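Local coordinates for antiterminator Q protein (Enterobacteria phage SfI, PDB 6JNY) that acts as a phage transcription antitermination factor, probably by associating with RNA polymerase so that it reads through terminators, at residues Glu21-Gly24 with Ala25-Ser29; Gly30-Glu33 with Lys34-Ser38; Lys79-Gly82 with Ile83-Tyr87; Arg127-Val130 with Asp131-Leu134; Ser147-Lys150 with Asn151-Arg154. All blocks are in the same frame, centred on the assembly; numbering follows the deposited sequence.

All five contacts are local, between residues a few positions apart along the chain. Interactions 1 and 3 are buried. Each is a helical turn with aromatic and aliphatic side chains, and the two meet where Trp23 packs on Leu85. Interaction 2 is a surface contact in the loop between helices 10-28 and 38-45, and it touches interaction 1 through Trp26. Interactions 4 and 5 share helix 123-155 but lie about 30 Å apart, centre to centre. Interaction 4 is partly buried: its apolar side packs on interaction 3, and its other side carries a salt bridge. Interaction 5 is a surface contact, where water and charged side chains replace most of the apolar packing.

Interaction 1 (Glu21-Gly24 with Ala25-Ser29); sequences ELWG and AWVYS
Val27 packs on the indole of Trp23, one turn earlier in helix 10-28. The contact is CH-pi. Val27 CG2 lies over one face of the ring, 3.6 Å from the centroid of the five-membered ring of Trp23. Val27 CG2 is offset toward the rim, and its nearest ring atom is Trp23 NE1, at 3.3 Å. With CG1 anti to the backbone N (chi1 167°), Val27 CG2 falls beside that N, and so lies back toward the preceding turn and the indole of Trp23. The two side chains run side by side and point the same way.

Apolar packing beyond this is lighter. Trp23 CD1 approaches Trp26 CE3 at 4.4 Å. Side chain also meets backbone, where Trp26 CB rests against Trp23 O at 3.4 Å.

Four backbone hydrogen bonds join the segments in the i to i+4 pattern. Ala25 N, Trp26 N, Val27 N and Tyr28 N donate to the carbonyls of Glu21, Leu22, Trp23 and Gly24. The bond from Val27 N to Trp23 O is 2.8 Å long and close to straight, at 169°. Near the end of the helix, Ser29 OG donates to Trp26 O at 2.7 Å.

The polar ends of both indoles are satisfied by other parts of the chain: Trp23 NE1 bonds Ser67 OG, and Trp26 NE1 bonds Asp60 OD1. The chemistry therefore implies a buried, mainly apolar helix face whose two indole N-H groups are paired with helix 60-74.

Interaction 2 (Gly30-Glu33 with Lys34-Ser38); sequences GRLE and KRMSS
This contact is the start of a short 3-10 turn, in the loop that leads from helix 10-28 to helix 38-45. Met36 N donates to Glu33 O at 3.1 Å, the i to i+3 bond of such a turn. The donor sits well above the carbonyl plane of Glu33, 55° out of it. Water 1 lies within bonding distance of both Glu33 O, at 2.9 Å, and Ser37 O, at 2.7 Å.

The side chain of Met36 crosses those of Leu32 and Glu33 at a slant. Leu32 CD1 meets Met36 CB at 3.7 Å. On the polar side, Glu33 OE1 touches Met36 CG at 3.5 Å. Met36 CG is anti to its own carbonyl carbon (chi1 -66°), and the chain bends again further out, which brings SD and CE back near Glu33 OE1. Leu32 CD2 lies more loosely against Ser37 CB, at 4.3 Å.

Other elements close the contact. Leu32 packs on Trp26 and Ile40, and Met36 on Met64 and Gln68. Ser37 OG bonds both Ile40 N and Asp71 OD1.

Gly30, with positive phi, ends the preceding helix in a Schellman motif, and Ser37 is the N-cap of the next. Residues 30-38 thus form a helix-to-helix connection, with a C-terminal Schellman motif, a 3-10 turn and a serine N-cap in sequence.

Interaction 3 (Lys79-Gly82 with Ile83-Tyr87); sequences KAFG and ILLSY
A buried turn of helix 78-90 makes this contact, about 4 Å from the centre of the chain, measured to the contact centre. Its side chains lie between helices 38-45, 60-74, 94-103 and 123-155. Phe81 and Leu85, one turn apart, meet side chain to side chain. Leu85 CD1 reaches Phe81 CD1 at 3.8 Å, and its approach to the ring is slanted. Phe81 CG is anti to its backbone N (chi1 -153°), which swings the ring forward along the helix toward Leu85. Leu85 CG also rests on Phe81 O at 3.5 Å.

Elsewhere the packing is of side chain on backbone. Ile83 CG1 lies against Lys79 O at 3.6 Å, with CD1 just beyond it. The Lys79 and Ile83 side chains themselves only graze, at 4.4 Å between Lys79 CG and Ile83 CD1. The polar end of Lys79 turns away to Tyr101 OH.

Backbone bonds run from Ile83, Leu84, Leu85 and Ser86 N to the carbonyls of Lys79, Ala80, Phe81 and Gly82. The last of these, Ser86 N to Gly82 O, is 2.8 Å.

Phe81 packs on Val39, Ile40 and Val70, while Ile83 packs on Ile97 and Leu134. This is the pattern of a central helix packed among its neighbours in a mainly helical fold.

Interaction 4 (Arg127-Val130 with Asp131-Leu134); sequences RREV and DEIL
Arg128 and Glu132 form a salt bridge one turn apart on helix 123-155. It lies on the exposed side of the contact. Arg128 NH1 donates to Glu132 OE2 at 2.9 Å, with an N-H...O angle of 157°. The oxygen sits at the edge of the guanidinium, in its plane. The carboxylate is met on its syn side but 29° out of its own plane, and the two flat groups are turned 52° against each other. Arg128 is extended as far as CD and bends at chi3, which turns NH1 toward Glu132 OE2. Glu132 OE2 also touches the aliphatic Arg128 CG, at 3.3 Å.

The other side of the helix is more buried. Val130 and Leu134 point the same way, in loose touch at 4.1 Å between Val130 CG1 and Leu134 CD1. The closer packing is on the backbone: Ile133 CG1 presses on Glu129 O at 3.2 Å, and the same carbonyl accepts a 2.8 Å bond from Ile133 N. Ile133 and Leu134 continue onto helix 78-90, where they meet Ala80, Ile83 and Tyr87.

Glu129 lies between the two sides, and its carboxylate is held elsewhere, by Arg108 and Tyr101.

The chemistry implies an amphipathic helix turn. Apolar side chains join it to the neighbouring helix, while on its outer side the paired charges of Arg128 and Glu132 would largely offset each other.

Interaction 5 (Ser147-Lys150 with Asn151-Arg154); sequences SAFK and NRKR
The edge of the Phe149 ring meets the guanidinium of Arg152. NH2 of Arg152 lies near the ring plane, 3.5 Å from Phe149 CD1. The two side chains run side by side, but their planes are 54° apart. This is an edge contact, so the donor is not directed at the ring face. Arg152 NH2 has its charged partner elsewhere, in a salt bridge to Asp62 OD1 of helix 60-74. Arg152 extends from the helix with CG anti to its backbone N (chi1 179°) and bends at chi3, which lays the guanidinium beside the ring.

Two waters pair side-chain donors with backbone acceptors. Water 3 accepts from Arg152 NE at 2.9 Å and donates to Phe149 O at 2.8 Å. Water 2 accepts from Asn151 ND2 at 3.0 Å and donates to Ala148 O at 2.8 Å. Both carbonyls also take a backbone N-H, Phe149 O from Lys153 and Ala148 O from Arg152, so each has two donors.

The contact is a surface turn near the C-terminal end of helix 123-155. The regular i to i+4 ladder continues with Asn151 N to Ser147 O at 2.8 Å and Arg154 N to Lys150 O. Phe149 and Ala148 face helix 60-74, where both touch Leu65, and the Phe149 ring also meets Trp19.

Several other polar ends find partners nearby. Lys150 NZ forms a salt bridge with Asp146 OD2. Ser147 OG bonds Val144 O. Arg154 NH2 reaches Asn151 OD1 at 2.6 Å, but the angle of 122° makes this bond weak.

Interaction 1 (Glu21-Gly24 with Ala25-Ser29)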
loop_
_atom_site.group_PDB
_atom_site.type_symbol
_atom_site.label_atom_id
_atom_site.label_comp_id
_atom_site.label_asym_id
_atom_site.label_seq_id
_atom_site.Cartn_x
_atom_site.Cartn_y
_atom_site.Cartn_z
ATOM N N GLU A 21 -8.743 2.114 4.343
ATOM C CA GLU A 21 -9.718 1.020 4.378
ATOM C C GLU A 21 -10.959 1.363 3.553
ATOM O O GLU A 21 -11.476 0.509 2.806
ATOM C CB GLU A 21 -10.092 0.705 5.834
ATOM C CG GLU A 21 -9.027 -0.095 6.602
ATOM C CD GLU A 21 -9.339 -0.255 8.087
ATOM O OE1 GLU A 21 -10.361 0.283 8.550
ATOM O OE2 GLU A 21 -8.546 -0.912 8.796
ATOM N N LEU A 22 -11.471 2.586 3.685
ATOM C CA LEU A 22 -12.635 2.995 2.903
ATOM C C LEU A 22 -12.303 3.026 1.424
ATOM O O LEU A 22 -13.095 2.564 0.588
ATOM C CB LEU A 22 -13.130 4.366 3.361
ATOM C CG LEU A 22 -13.798 4.430 4.733
ATOM C CD1 LEU A 22 -13.985 5.872 5.152
ATOM C CD2 LEU A 22 -15.139 3.680 4.706
ATOM N N TRP A 23 -11.131 3.561 1.081
ATOM C CA TRP A 23 -10.706 3.640 -0.310
ATOM C C TRP A 23 -10.463 2.250 -0.875
ATOM O O TRP A 23 -10.814 1.963 -2.029
ATOM C CB TRP A 23 -9.428 4.485 -0.392
ATOM C CG TRP A 23 -8.621 4.301 -1.650
ATOM C CD1 TRP A 23 -8.856 4.881 -2.875
ATOM C CD2 TRP A 23 -7.432 3.518 -1.797
ATOM N NE1 TRP A 23 -7.890 4.479 -3.772
ATOM C CE2 TRP A 23 -7.002 3.651 -3.138
ATOM C CE3 TRP A 23 -6.689 2.711 -0.926
ATOM C CZ2 TRP A 23 -5.862 3.005 -3.622
ATOM C CZ3 TRP A 23 -5.565 2.058 -1.412
ATOM C CH2 TRP A 23 -5.155 2.216 -2.744
ATOM N N GLY A 24 -9.868 1.365 -0.071
ATOM C CA GLY A 24 -9.571 0.042 -0.567
ATOM C C GLY A 24 -10.834 -0.716 -0.924
ATOM O O GLY A 24 -10.889 -1.401 -1.946
ATOM N N ALA A 25 -11.878 -0.564 -0.110
ATOM C CA ALA A 25 -13.144 -1.230 -0.414
ATOM C C ALA A 25 -13.784 -0.627 -1.660
ATOM O O ALA A 25 -14.376 -1.347 -2.483
ATOM C CB ALA A 25 -14.078 -1.109 0.788
ATOM N N TRP A 26 -13.658 0.686 -1.825
ATOM C CA TRP A 26 -14.174 1.356 -3.016
ATOM C C TRP A 26 -13.447 0.876 -4.268
ATOM O O TRP A 26 -14.077 0.561 -5.285
ATOM C CB TRP A 26 -14.041 2.863 -2.825
ATOM C CG TRP A 26 -14.567 3.706 -3.921
ATOM C CD1 TRP A 26 -15.862 4.093 -4.110
ATOM C CD2 TRP A 26 -13.809 4.302 -4.975
ATOM N NE1 TRP A 26 -15.956 4.882 -5.231
ATOM C CE2 TRP A 26 -14.709 5.026 -5.780
ATOM C CE3 TRP A 26 -12.451 4.283 -5.325
ATOM C CZ2 TRP A 26 -14.297 5.736 -6.909
ATOM C CZ3 TRP A 26 -12.047 4.980 -6.446
ATOM C CH2 TRP A 26 -12.962 5.705 -7.222
ATOM N N VAL A 27 -12.114 0.796 -4.210
ATOM C CA VAL A 27 -11.347 0.270 -5.340
ATOM C C VAL A 27 -11.756 -1.166 -5.649
ATOM O O VAL A 27 -11.974 -1.536 -6.814
ATOM C CB VAL A 27 -9.840 0.364 -5.045
ATOM C CG1 VAL A 27 -9.039 -0.442 -6.046
ATOM C CG2 VAL A 27 -9.390 1.816 -5.043
ATOM N N TYR A 28 -11.853 -2.004 -4.612
ATOM C CA TYR A 28 -12.134 -3.423 -4.813
ATOM C C TYR A 28 -13.496 -3.638 -5.458
ATOM O O TYR A 28 -13.716 -4.662 -6.115
ATOM C CB TYR A 28 -12.056 -4.165 -3.480
ATOM C CG TYR A 28 -11.910 -5.668 -3.584
ATOM C CD1 TYR A 28 -10.776 -6.238 -4.154
ATOM C CD2 TYR A 28 -12.879 -6.513 -3.065
ATOM C CE1 TYR A 28 -10.630 -7.607 -4.231
ATOM C CE2 TYR A 28 -12.744 -7.891 -3.142
ATOM C CZ TYR A 28 -11.613 -8.429 -3.719
ATOM O OH TYR A 28 -11.471 -9.794 -3.797
ATOM N N SER A 29 -14.413 -2.696 -5.269
ATOM C CA SER A 29 -15.729 -2.771 -5.892
ATOM C C SER A 29 -15.703 -2.405 -7.365
ATOM O O SER A 29 -16.746 -2.508 -8.029
ATOM C CB SER A 29 -16.693 -1.847 -5.159
ATOM O OG SER A 29 -16.580 -0.522 -5.632
#

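Interaction 2 (Gly30-Glu33 with Lys34-Ser38)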
loop_
_atom_site.group_PDB
_atom_site.type_symbol
_atom_site.label_atom_id
_atom_site.label_comp_id
_atom_site.label_asym_id
_atom_site.label_seq_id
_atom_site.Cartn_x
_atom_site.Cartn_y
_atom_site.Cartn_z
ATOM N N GLY A 30 -14.558 -1.978 -7.888
ATOM C CA GLY A 30 -14.396 -1.714 -9.300
ATOM C C GLY A 30 -14.730 -0.311 -9.739
ATOM O O GLY A 30 -14.841 -0.068 -10.948
ATOM N N ARG A 31 -14.857 0.633 -8.810
ATOM C CA ARG A 31 -15.338 1.966 -9.153
ATOM C C ARG A 31 -14.265 2.911 -9.693
ATOM O O ARG A 31 -14.613 4.009 -10.145
ATOM C CB ARG A 31 -16.103 2.591 -7.976
ATOM C CG ARG A 31 -17.515 2.001 -7.799
ATOM C CD ARG A 31 -18.189 2.462 -6.509
ATOM N NE ARG A 31 -19.609 2.108 -6.470
ATOM C CZ ARG A 31 -20.085 0.874 -6.319
ATOM N NH1 ARG A 31 -19.266 -0.159 -6.178
ATOM N NH2 ARG A 31 -21.399 0.668 -6.303
ATOM N N LEU A 32 -12.984 2.536 -9.675
ATOM C CA LEU A 32 -11.944 3.412 -10.207
ATOM C C LEU A 32 -11.786 3.187 -11.706
ATOM O O LEU A 32 -11.605 2.051 -12.153
ATOM C CB LEU A 32 -10.604 3.192 -9.501
ATOM C CG LEU A 32 -9.498 4.163 -9.936
ATOM C CD1 LEU A 32 -9.862 5.601 -9.598
ATOM C CD2 LEU A 32 -8.158 3.800 -9.304
ATOM N N GLU A 33 -11.843 4.277 -12.469
ATOM C CA GLU A 33 -11.639 4.192 -13.910
ATOM C C GLU A 33 -10.225 3.717 -14.226
ATOM O O GLU A 33 -9.262 4.071 -13.538
ATOM C CB GLU A 33 -11.882 5.557 -14.554
ATOM C CG GLU A 33 -13.325 6.029 -14.491
ATOM C CD GLU A 33 -13.449 7.425 -13.907
ATOM O OE1 GLU A 33 -12.411 8.116 -13.802
ATOM O OE2 GLU A 33 -14.578 7.829 -13.548
ATOM N N LYS A 34 -10.106 2.893 -15.270
ATOM C CA LYS A 34 -8.809 2.324 -15.623
ATOM C C LYS A 34 -7.782 3.410 -15.922
ATOM O O LYS A 34 -6.609 3.289 -15.544
ATOM C CB LYS A 34 -8.960 1.372 -16.812
ATOM C CG LYS A 34 -7.641 0.854 -17.362
ATOM C CD LYS A 34 -7.702 0.662 -18.869
ATOM C CE LYS A 34 -8.508 -0.577 -19.231
ATOM N NZ LYS A 34 -8.329 -0.963 -20.658
ATOM N N ARG A 35 -8.206 4.492 -16.579
ATOM C CA ARG A 35 -7.283 5.547 -16.980
ATOM C C ARG A 35 -6.624 6.237 -15.792
ATOM O O ARG A 35 -5.573 6.866 -15.958
ATOM C CB ARG A 35 -8.023 6.583 -17.830
ATOM C CG ARG A 35 -7.193 7.167 -18.958
ATOM C CD ARG A 35 -7.485 6.470 -20.282
ATOM N NE ARG A 35 -6.477 6.784 -21.291
ATOM C CZ ARG A 35 -5.589 5.911 -21.761
ATOM N NH1 ARG A 35 -5.584 4.660 -21.318
ATOM N NH2 ARG A 35 -4.704 6.291 -22.675
ATOM N N MET A 36 -7.208 6.125 -14.597
ATOM C CA MET A 36 -6.721 6.873 -13.446
ATOM C C MET A 36 -5.495 6.242 -12.803
ATOM O O MET A 36 -4.803 6.915 -12.028
ATOM C CB MET A 36 -7.834 7.001 -12.405
ATOM C CG MET A 36 -9.010 7.842 -12.865
ATOM S SD MET A 36 -8.858 9.561 -12.347
ATOM C CE MET A 36 -9.827 9.544 -10.839
ATOM N N SER A 37 -5.211 4.979 -13.116
ATOM C CA SER A 37 -4.065 4.274 -12.558
ATOM C C SER A 37 -3.915 2.911 -13.220
ATOM O O SER A 37 -4.733 2.012 -13.001
ATOM C CB SER A 37 -4.221 4.111 -11.039
ATOM O OG SER A 37 -3.189 3.290 -10.514
ATOM N N SER A 38 -2.869 2.743 -14.035
ATOM C CA SER A 38 -2.635 1.446 -14.655
ATOM C C SER A 38 -2.282 0.379 -13.627
ATOM O O SER A 38 -2.660 -0.786 -13.797
ATOM C CB SER A 38 -1.554 1.553 -15.733
ATOM O OG SER A 38 -0.352 2.075 -15.205
HETATM O O HOH W 1 -7.345 2.354 -12.272
#

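Interaction 3 (Lys79-Gly82 with Ile83-Tyr87)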
loop_
_atom_site.group_PDB
_atom_site.type_symbol
_atom_site.label_atom_id
_atom_site.label_comp_id
_atom_site.label_asym_id
_atom_site.label_seq_id
_atom_site.Cartn_x
_atom_site.Cartn_y
_atom_site.Cartn_z
ATOM N N LYS A 79 6.391 -2.614 -6.300
ATOM C CA LYS A 79 6.288 -3.671 -5.298
ATOM C C LYS A 79 5.482 -3.199 -4.097
ATOM O O LYS A 79 4.540 -3.873 -3.660
ATOM C CB LYS A 79 7.690 -4.107 -4.870
ATOM C CG LYS A 79 7.742 -5.288 -3.907
ATOM C CD LYS A 79 9.174 -5.494 -3.425
ATOM C CE LYS A 79 9.288 -6.669 -2.476
ATOM N NZ LYS A 79 10.643 -6.742 -1.838
ATOM N N ALA A 80 5.829 -2.028 -3.561
ATOM C CA ALA A 80 5.101 -1.480 -2.425
ATOM C C ALA A 80 3.663 -1.154 -2.794
ATOM O O ALA A 80 2.745 -1.372 -1.994
ATOM C CB ALA A 80 5.817 -0.237 -1.891
ATOM N N PHE A 81 3.448 -0.617 -4.000
ATOM C CA PHE A 81 2.093 -0.337 -4.465
ATOM C C PHE A 81 1.246 -1.607 -4.438
ATOM O O PHE A 81 0.121 -1.599 -3.927
ATOM C CB PHE A 81 2.177 0.254 -5.879
ATOM C CG PHE A 81 1.024 1.158 -6.273
ATOM C CD1 PHE A 81 -0.214 1.122 -5.631
ATOM C CD2 PHE A 81 1.189 2.056 -7.331
ATOM C CE1 PHE A 81 -1.247 1.969 -6.036
ATOM C CE2 PHE A 81 0.160 2.902 -7.739
ATOM C CZ PHE A 81 -1.059 2.857 -7.098
ATOM N N GLY A 82 1.796 -2.714 -4.933
ATOM C CA GLY A 82 1.047 -3.961 -4.926
ATOM C C GLY A 82 0.733 -4.448 -3.524
ATOM O O GLY A 82 -0.371 -4.935 -3.256
ATOM N N ILE A 83 1.694 -4.307 -2.606
ATOM C CA ILE A 83 1.464 -4.729 -1.229
ATOM C C ILE A 83 0.384 -3.876 -0.581
ATOM O O ILE A 83 -0.479 -4.385 0.146
ATOM C CB ILE A 83 2.788 -4.711 -0.444
ATOM C CG1 ILE A 83 3.651 -5.908 -0.848
ATOM C CG2 ILE A 83 2.542 -4.689 1.056
ATOM C CD1 ILE A 83 5.085 -5.790 -0.427
ATOM N N LEU A 84 0.417 -2.562 -0.827
ATOM C CA LEU A 84 -0.635 -1.688 -0.337
ATOM C C LEU A 84 -2.003 -2.118 -0.848
ATOM O O LEU A 84 -2.978 -2.130 -0.087
ATOM C CB LEU A 84 -0.342 -0.245 -0.771
ATOM C CG LEU A 84 -1.242 0.852 -0.205
ATOM C CD1 LEU A 84 -0.889 1.129 1.241
ATOM C CD2 LEU A 84 -1.115 2.146 -1.034
ATOM N N LEU A 85 -2.094 -2.465 -2.142
ATOM C CA LEU A 85 -3.373 -2.887 -2.714
ATOM C C LEU A 85 -3.831 -4.236 -2.160
ATOM O O LEU A 85 -5.015 -4.407 -1.857
ATOM C CB LEU A 85 -3.294 -2.905 -4.246
ATOM C CG LEU A 85 -3.216 -1.510 -4.897
ATOM C CD1 LEU A 85 -2.808 -1.621 -6.370
ATOM C CD2 LEU A 85 -4.524 -0.774 -4.757
ATOM N N SER A 86 -2.903 -5.179 -1.978
ATOM C CA SER A 86 -3.256 -6.454 -1.348
ATOM C C SER A 86 -3.873 -6.228 0.026
ATOM O O SER A 86 -4.931 -6.777 0.344
ATOM C CB SER A 86 -2.024 -7.347 -1.240
ATOM O OG SER A 86 -1.591 -7.772 -2.523
ATOM N N TYR A 87 -3.253 -5.368 0.838
ATOM C CA TYR A 87 -3.731 -5.168 2.201
ATOM C C TYR A 87 -5.047 -4.397 2.228
ATOM O O TYR A 87 -5.994 -4.790 2.917
ATOM C CB TYR A 87 -2.659 -4.431 3.004
ATOM C CG TYR A 87 -2.953 -4.289 4.475
ATOM C CD1 TYR A 87 -3.207 -3.036 5.024
ATOM C CD2 TYR A 87 -2.912 -5.379 5.331
ATOM C CE1 TYR A 87 -3.449 -2.882 6.376
ATOM C CE2 TYR A 87 -3.158 -5.234 6.677
ATOM C CZ TYR A 87 -3.417 -3.992 7.201
ATOM O OH TYR A 87 -3.660 -3.839 8.543
#

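Interaction 4 (Arg127-Val130 with Asp131-Leu134)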
loop_
_atom_site.group_PDB
_atom_site.type_symbol
_atom_site.label_atom_id
_atom_site.label_comp_id
_atom_site.label_asym_id
_atom_site.label_seq_id
_atom_site.Cartn_x
_atom_site.Cartn_y
_atom_site.Cartn_z
ATOM N N ARG A 127 8.117 -11.272 6.823
ATOM C CA ARG A 127 7.067 -10.622 7.605
ATOM C C ARG A 127 7.485 -9.225 8.045
ATOM O O ARG A 127 6.689 -8.278 7.972
ATOM C CB ARG A 127 6.729 -11.462 8.833
ATOM C CG ARG A 127 5.921 -12.679 8.515
ATOM C CD ARG A 127 5.865 -13.592 9.717
ATOM N NE ARG A 127 4.989 -14.716 9.446
ATOM C CZ ARG A 127 4.895 -15.797 10.210
ATOM N NH1 ARG A 127 5.634 -15.902 11.304
ATOM N NH2 ARG A 127 4.060 -16.767 9.869
ATOM N N ARG A 128 8.726 -9.077 8.512
ATOM C CA ARG A 128 9.211 -7.763 8.921
ATOM C C ARG A 128 9.239 -6.799 7.742
ATOM O O ARG A 128 8.835 -5.636 7.872
ATOM C CB ARG A 128 10.600 -7.886 9.553
ATOM C CG ARG A 128 11.153 -6.549 10.009
ATOM C CD ARG A 128 12.541 -6.652 10.629
ATOM N NE ARG A 128 13.477 -7.438 9.830
ATOM C CZ ARG A 128 14.130 -6.980 8.765
ATOM N NH1 ARG A 128 13.949 -5.730 8.352
ATOM N NH2 ARG A 128 14.970 -7.774 8.109
ATOM N N GLU A 129 9.696 -7.268 6.578
ATOM C CA GLU A 129 9.768 -6.397 5.407
ATOM C C GLU A 129 8.386 -5.956 4.947
ATOM O O GLU A 129 8.211 -4.802 4.546
ATOM C CB GLU A 129 10.552 -7.074 4.287
ATOM C CG GLU A 129 12.051 -7.093 4.587
ATOM C CD GLU A 129 12.863 -7.872 3.582
ATOM O OE1 GLU A 129 12.288 -8.383 2.601
ATOM O OE2 GLU A 129 14.098 -7.968 3.777
ATOM N N VAL A 130 7.389 -6.846 4.986
ATOM C CA VAL A 130 6.045 -6.428 4.589
ATOM C C VAL A 130 5.523 -5.345 5.525
ATOM O O VAL A 130 4.952 -4.339 5.083
ATOM C CB VAL A 130 5.094 -7.635 4.512
ATOM C CG1 VAL A 130 3.635 -7.160 4.468
ATOM C CG2 VAL A 130 5.436 -8.477 3.296
ATOM N N ASP A 131 5.713 -5.533 6.829
ATOM C CA ASP A 131 5.307 -4.528 7.801
ATOM C C ASP A 131 6.013 -3.205 7.542
ATOM O O ASP A 131 5.387 -2.136 7.592
ATOM C CB ASP A 131 5.621 -5.041 9.208
ATOM C CG ASP A 131 4.483 -5.844 9.800
ATOM O OD1 ASP A 131 3.911 -6.689 9.072
ATOM O OD2 ASP A 131 4.158 -5.629 10.988
ATOM N N GLU A 132 7.313 -3.259 7.237
ATOM C CA GLU A 132 8.074 -2.034 7.001
ATOM C C GLU A 132 7.621 -1.347 5.722
ATOM O O GLU A 132 7.554 -0.112 5.659
ATOM C CB GLU A 132 9.567 -2.352 6.925
ATOM C CG GLU A 132 10.222 -2.600 8.264
ATOM C CD GLU A 132 11.612 -3.192 8.123
ATOM O OE1 GLU A 132 12.103 -3.303 6.975
ATOM O OE2 GLU A 132 12.220 -3.534 9.160
ATOM N N ILE A 133 7.331 -2.125 4.682
ATOM C CA ILE A 133 6.868 -1.547 3.425
ATOM C C ILE A 133 5.523 -0.850 3.615
ATOM O O ILE A 133 5.315 0.273 3.134
ATOM C CB ILE A 133 6.833 -2.627 2.327
ATOM C CG1 ILE A 133 8.260 -3.023 1.926
ATOM C CG2 ILE A 133 6.015 -2.164 1.118
ATOM C CD1 ILE A 133 8.316 -4.339 1.167
ATOM N N LEU A 134 4.594 -1.486 4.330
ATOM C CA LEU A 134 3.311 -0.839 4.582
ATOM C C LEU A 134 3.494 0.437 5.395
ATOM O O LEU A 134 2.917 1.484 5.067
ATOM C CB LEU A 134 2.344 -1.812 5.267
ATOM C CG LEU A 134 1.741 -2.866 4.346
ATOM C CD1 LEU A 134 1.106 -3.982 5.191
ATOM C CD2 LEU A 134 0.714 -2.239 3.430
#

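Interaction 5 (Ser147-Lys150 with Asn151-Arg154)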
loop_
_atom_site.group_PDB
_atom_site.type_symbol
_atom_site.label_atom_id
_atom_site.label_comp_id
_atom_site.label_asym_id
_atom_site.label_seq_id
_atom_site.Cartn_x
_atom_site.Cartn_y
_atom_site.Cartn_z
ATOM N N SER A 147 -2.904 17.061 2.684
ATOM C CA SER A 147 -2.925 18.292 1.905
ATOM C C SER A 147 -3.958 18.221 0.792
ATOM O O SER A 147 -4.505 19.258 0.394
ATOM C CB SER A 147 -1.535 18.586 1.346
ATOM O OG SER A 147 -1.281 17.807 0.203
ATOM N N ALA A 148 -4.263 17.022 0.293
ATOM C CA ALA A 148 -5.262 16.916 -0.768
ATOM C C ALA A 148 -6.644 17.296 -0.259
ATOM O O ALA A 148 -7.392 18.003 -0.943
ATOM C CB ALA A 148 -5.291 15.512 -1.370
ATOM N N PHE A 149 -7.014 16.814 0.927
ATOM C CA PHE A 149 -8.299 17.198 1.502
ATOM C C PHE A 149 -8.325 18.686 1.832
ATOM O O PHE A 149 -9.340 19.360 1.614
ATOM C CB PHE A 149 -8.561 16.385 2.770
ATOM C CG PHE A 149 -9.071 14.988 2.524
ATOM C CD1 PHE A 149 -10.155 14.750 1.701
ATOM C CD2 PHE A 149 -8.458 13.917 3.150
ATOM C CE1 PHE A 149 -10.621 13.459 1.506
ATOM C CE2 PHE A 149 -8.921 12.635 2.965
ATOM C CZ PHE A 149 -9.990 12.402 2.142
ATOM N N LYS A 150 -7.221 19.220 2.361
ATOM C CA LYS A 150 -7.184 20.635 2.713
ATOM C C LYS A 150 -7.227 21.510 1.471
ATOM O O LYS A 150 -7.848 22.581 1.484
ATOM C CB LYS A 150 -5.953 20.940 3.563
ATOM C CG LYS A 150 -6.081 20.424 4.992
ATOM C CD LYS A 150 -4.797 20.565 5.779
ATOM C CE LYS A 150 -5.000 20.013 7.192
ATOM N NZ LYS A 150 -3.726 19.869 7.941
ATOM N N ASN A 151 -6.578 21.065 0.391
ATOM C CA ASN A 151 -6.629 21.808 -0.868
ATOM C C ASN A 151 -8.047 21.854 -1.413
ATOM O O ASN A 151 -8.507 22.908 -1.866
ATOM C CB ASN A 151 -5.675 21.175 -1.888
ATOM C CG ASN A 151 -5.722 21.862 -3.252
ATOM O OD1 ASN A 151 -5.287 23.003 -3.398
ATOM N ND2 ASN A 151 -6.230 21.153 -4.254
ATOM N N ARG A 152 -8.763 20.727 -1.361
ATOM C CA ARG A 152 -10.140 20.707 -1.840
ATOM C C ARG A 152 -11.017 21.648 -1.027
ATOM O O ARG A 152 -11.814 22.411 -1.589
ATOM C CB ARG A 152 -10.694 19.287 -1.795
ATOM C CG ARG A 152 -12.137 19.187 -2.269
ATOM C CD ARG A 152 -12.569 17.745 -2.400
ATOM N NE ARG A 152 -12.795 17.132 -1.095
ATOM C CZ ARG A 152 -13.168 15.869 -0.914
ATOM N NH1 ARG A 152 -13.349 15.070 -1.956
ATOM N NH2 ARG A 152 -13.356 15.401 0.313
ATOM N N LYS A 153 -10.869 21.616 0.299
ATOM C CA LYS A 153 -11.631 22.497 1.178
ATOM C C LYS A 153 -11.369 23.959 0.853
ATOM O O LYS A 153 -12.302 24.773 0.819
ATOM C CB LYS A 153 -11.242 22.209 2.629
ATOM C CG LYS A 153 -12.305 22.530 3.664
ATOM C CD LYS A 153 -11.910 21.966 5.029
ATOM C CE LYS A 153 -13.050 21.154 5.633
ATOM N NZ LYS A 153 -13.110 21.246 7.119
ATOM N N ARG A 154 -10.106 24.310 0.610
ATOM C CA ARG A 154 -9.770 25.701 0.334
ATOM C C ARG A 154 -10.410 26.173 -0.964
ATOM O O ARG A 154 -11.054 27.228 -1.000
ATOM C CB ARG A 154 -8.253 25.887 0.288
ATOM C CG ARG A 154 -7.835 27.353 0.089
ATOM C CD ARG A 154 -6.325 27.485 -0.095
ATOM N NE ARG A 154 -5.825 26.422 -0.963
ATOM C CZ ARG A 154 -5.622 26.556 -2.269
ATOM N NH1 ARG A 154 -5.871 27.714 -2.868
ATOM N NH2 ARG A 154 -5.183 25.529 -2.981
HETATM O O HOH W 2 -7.047 18.285 -3.692
HETATM O O HOH W 3 -11.869 18.173 1.501
#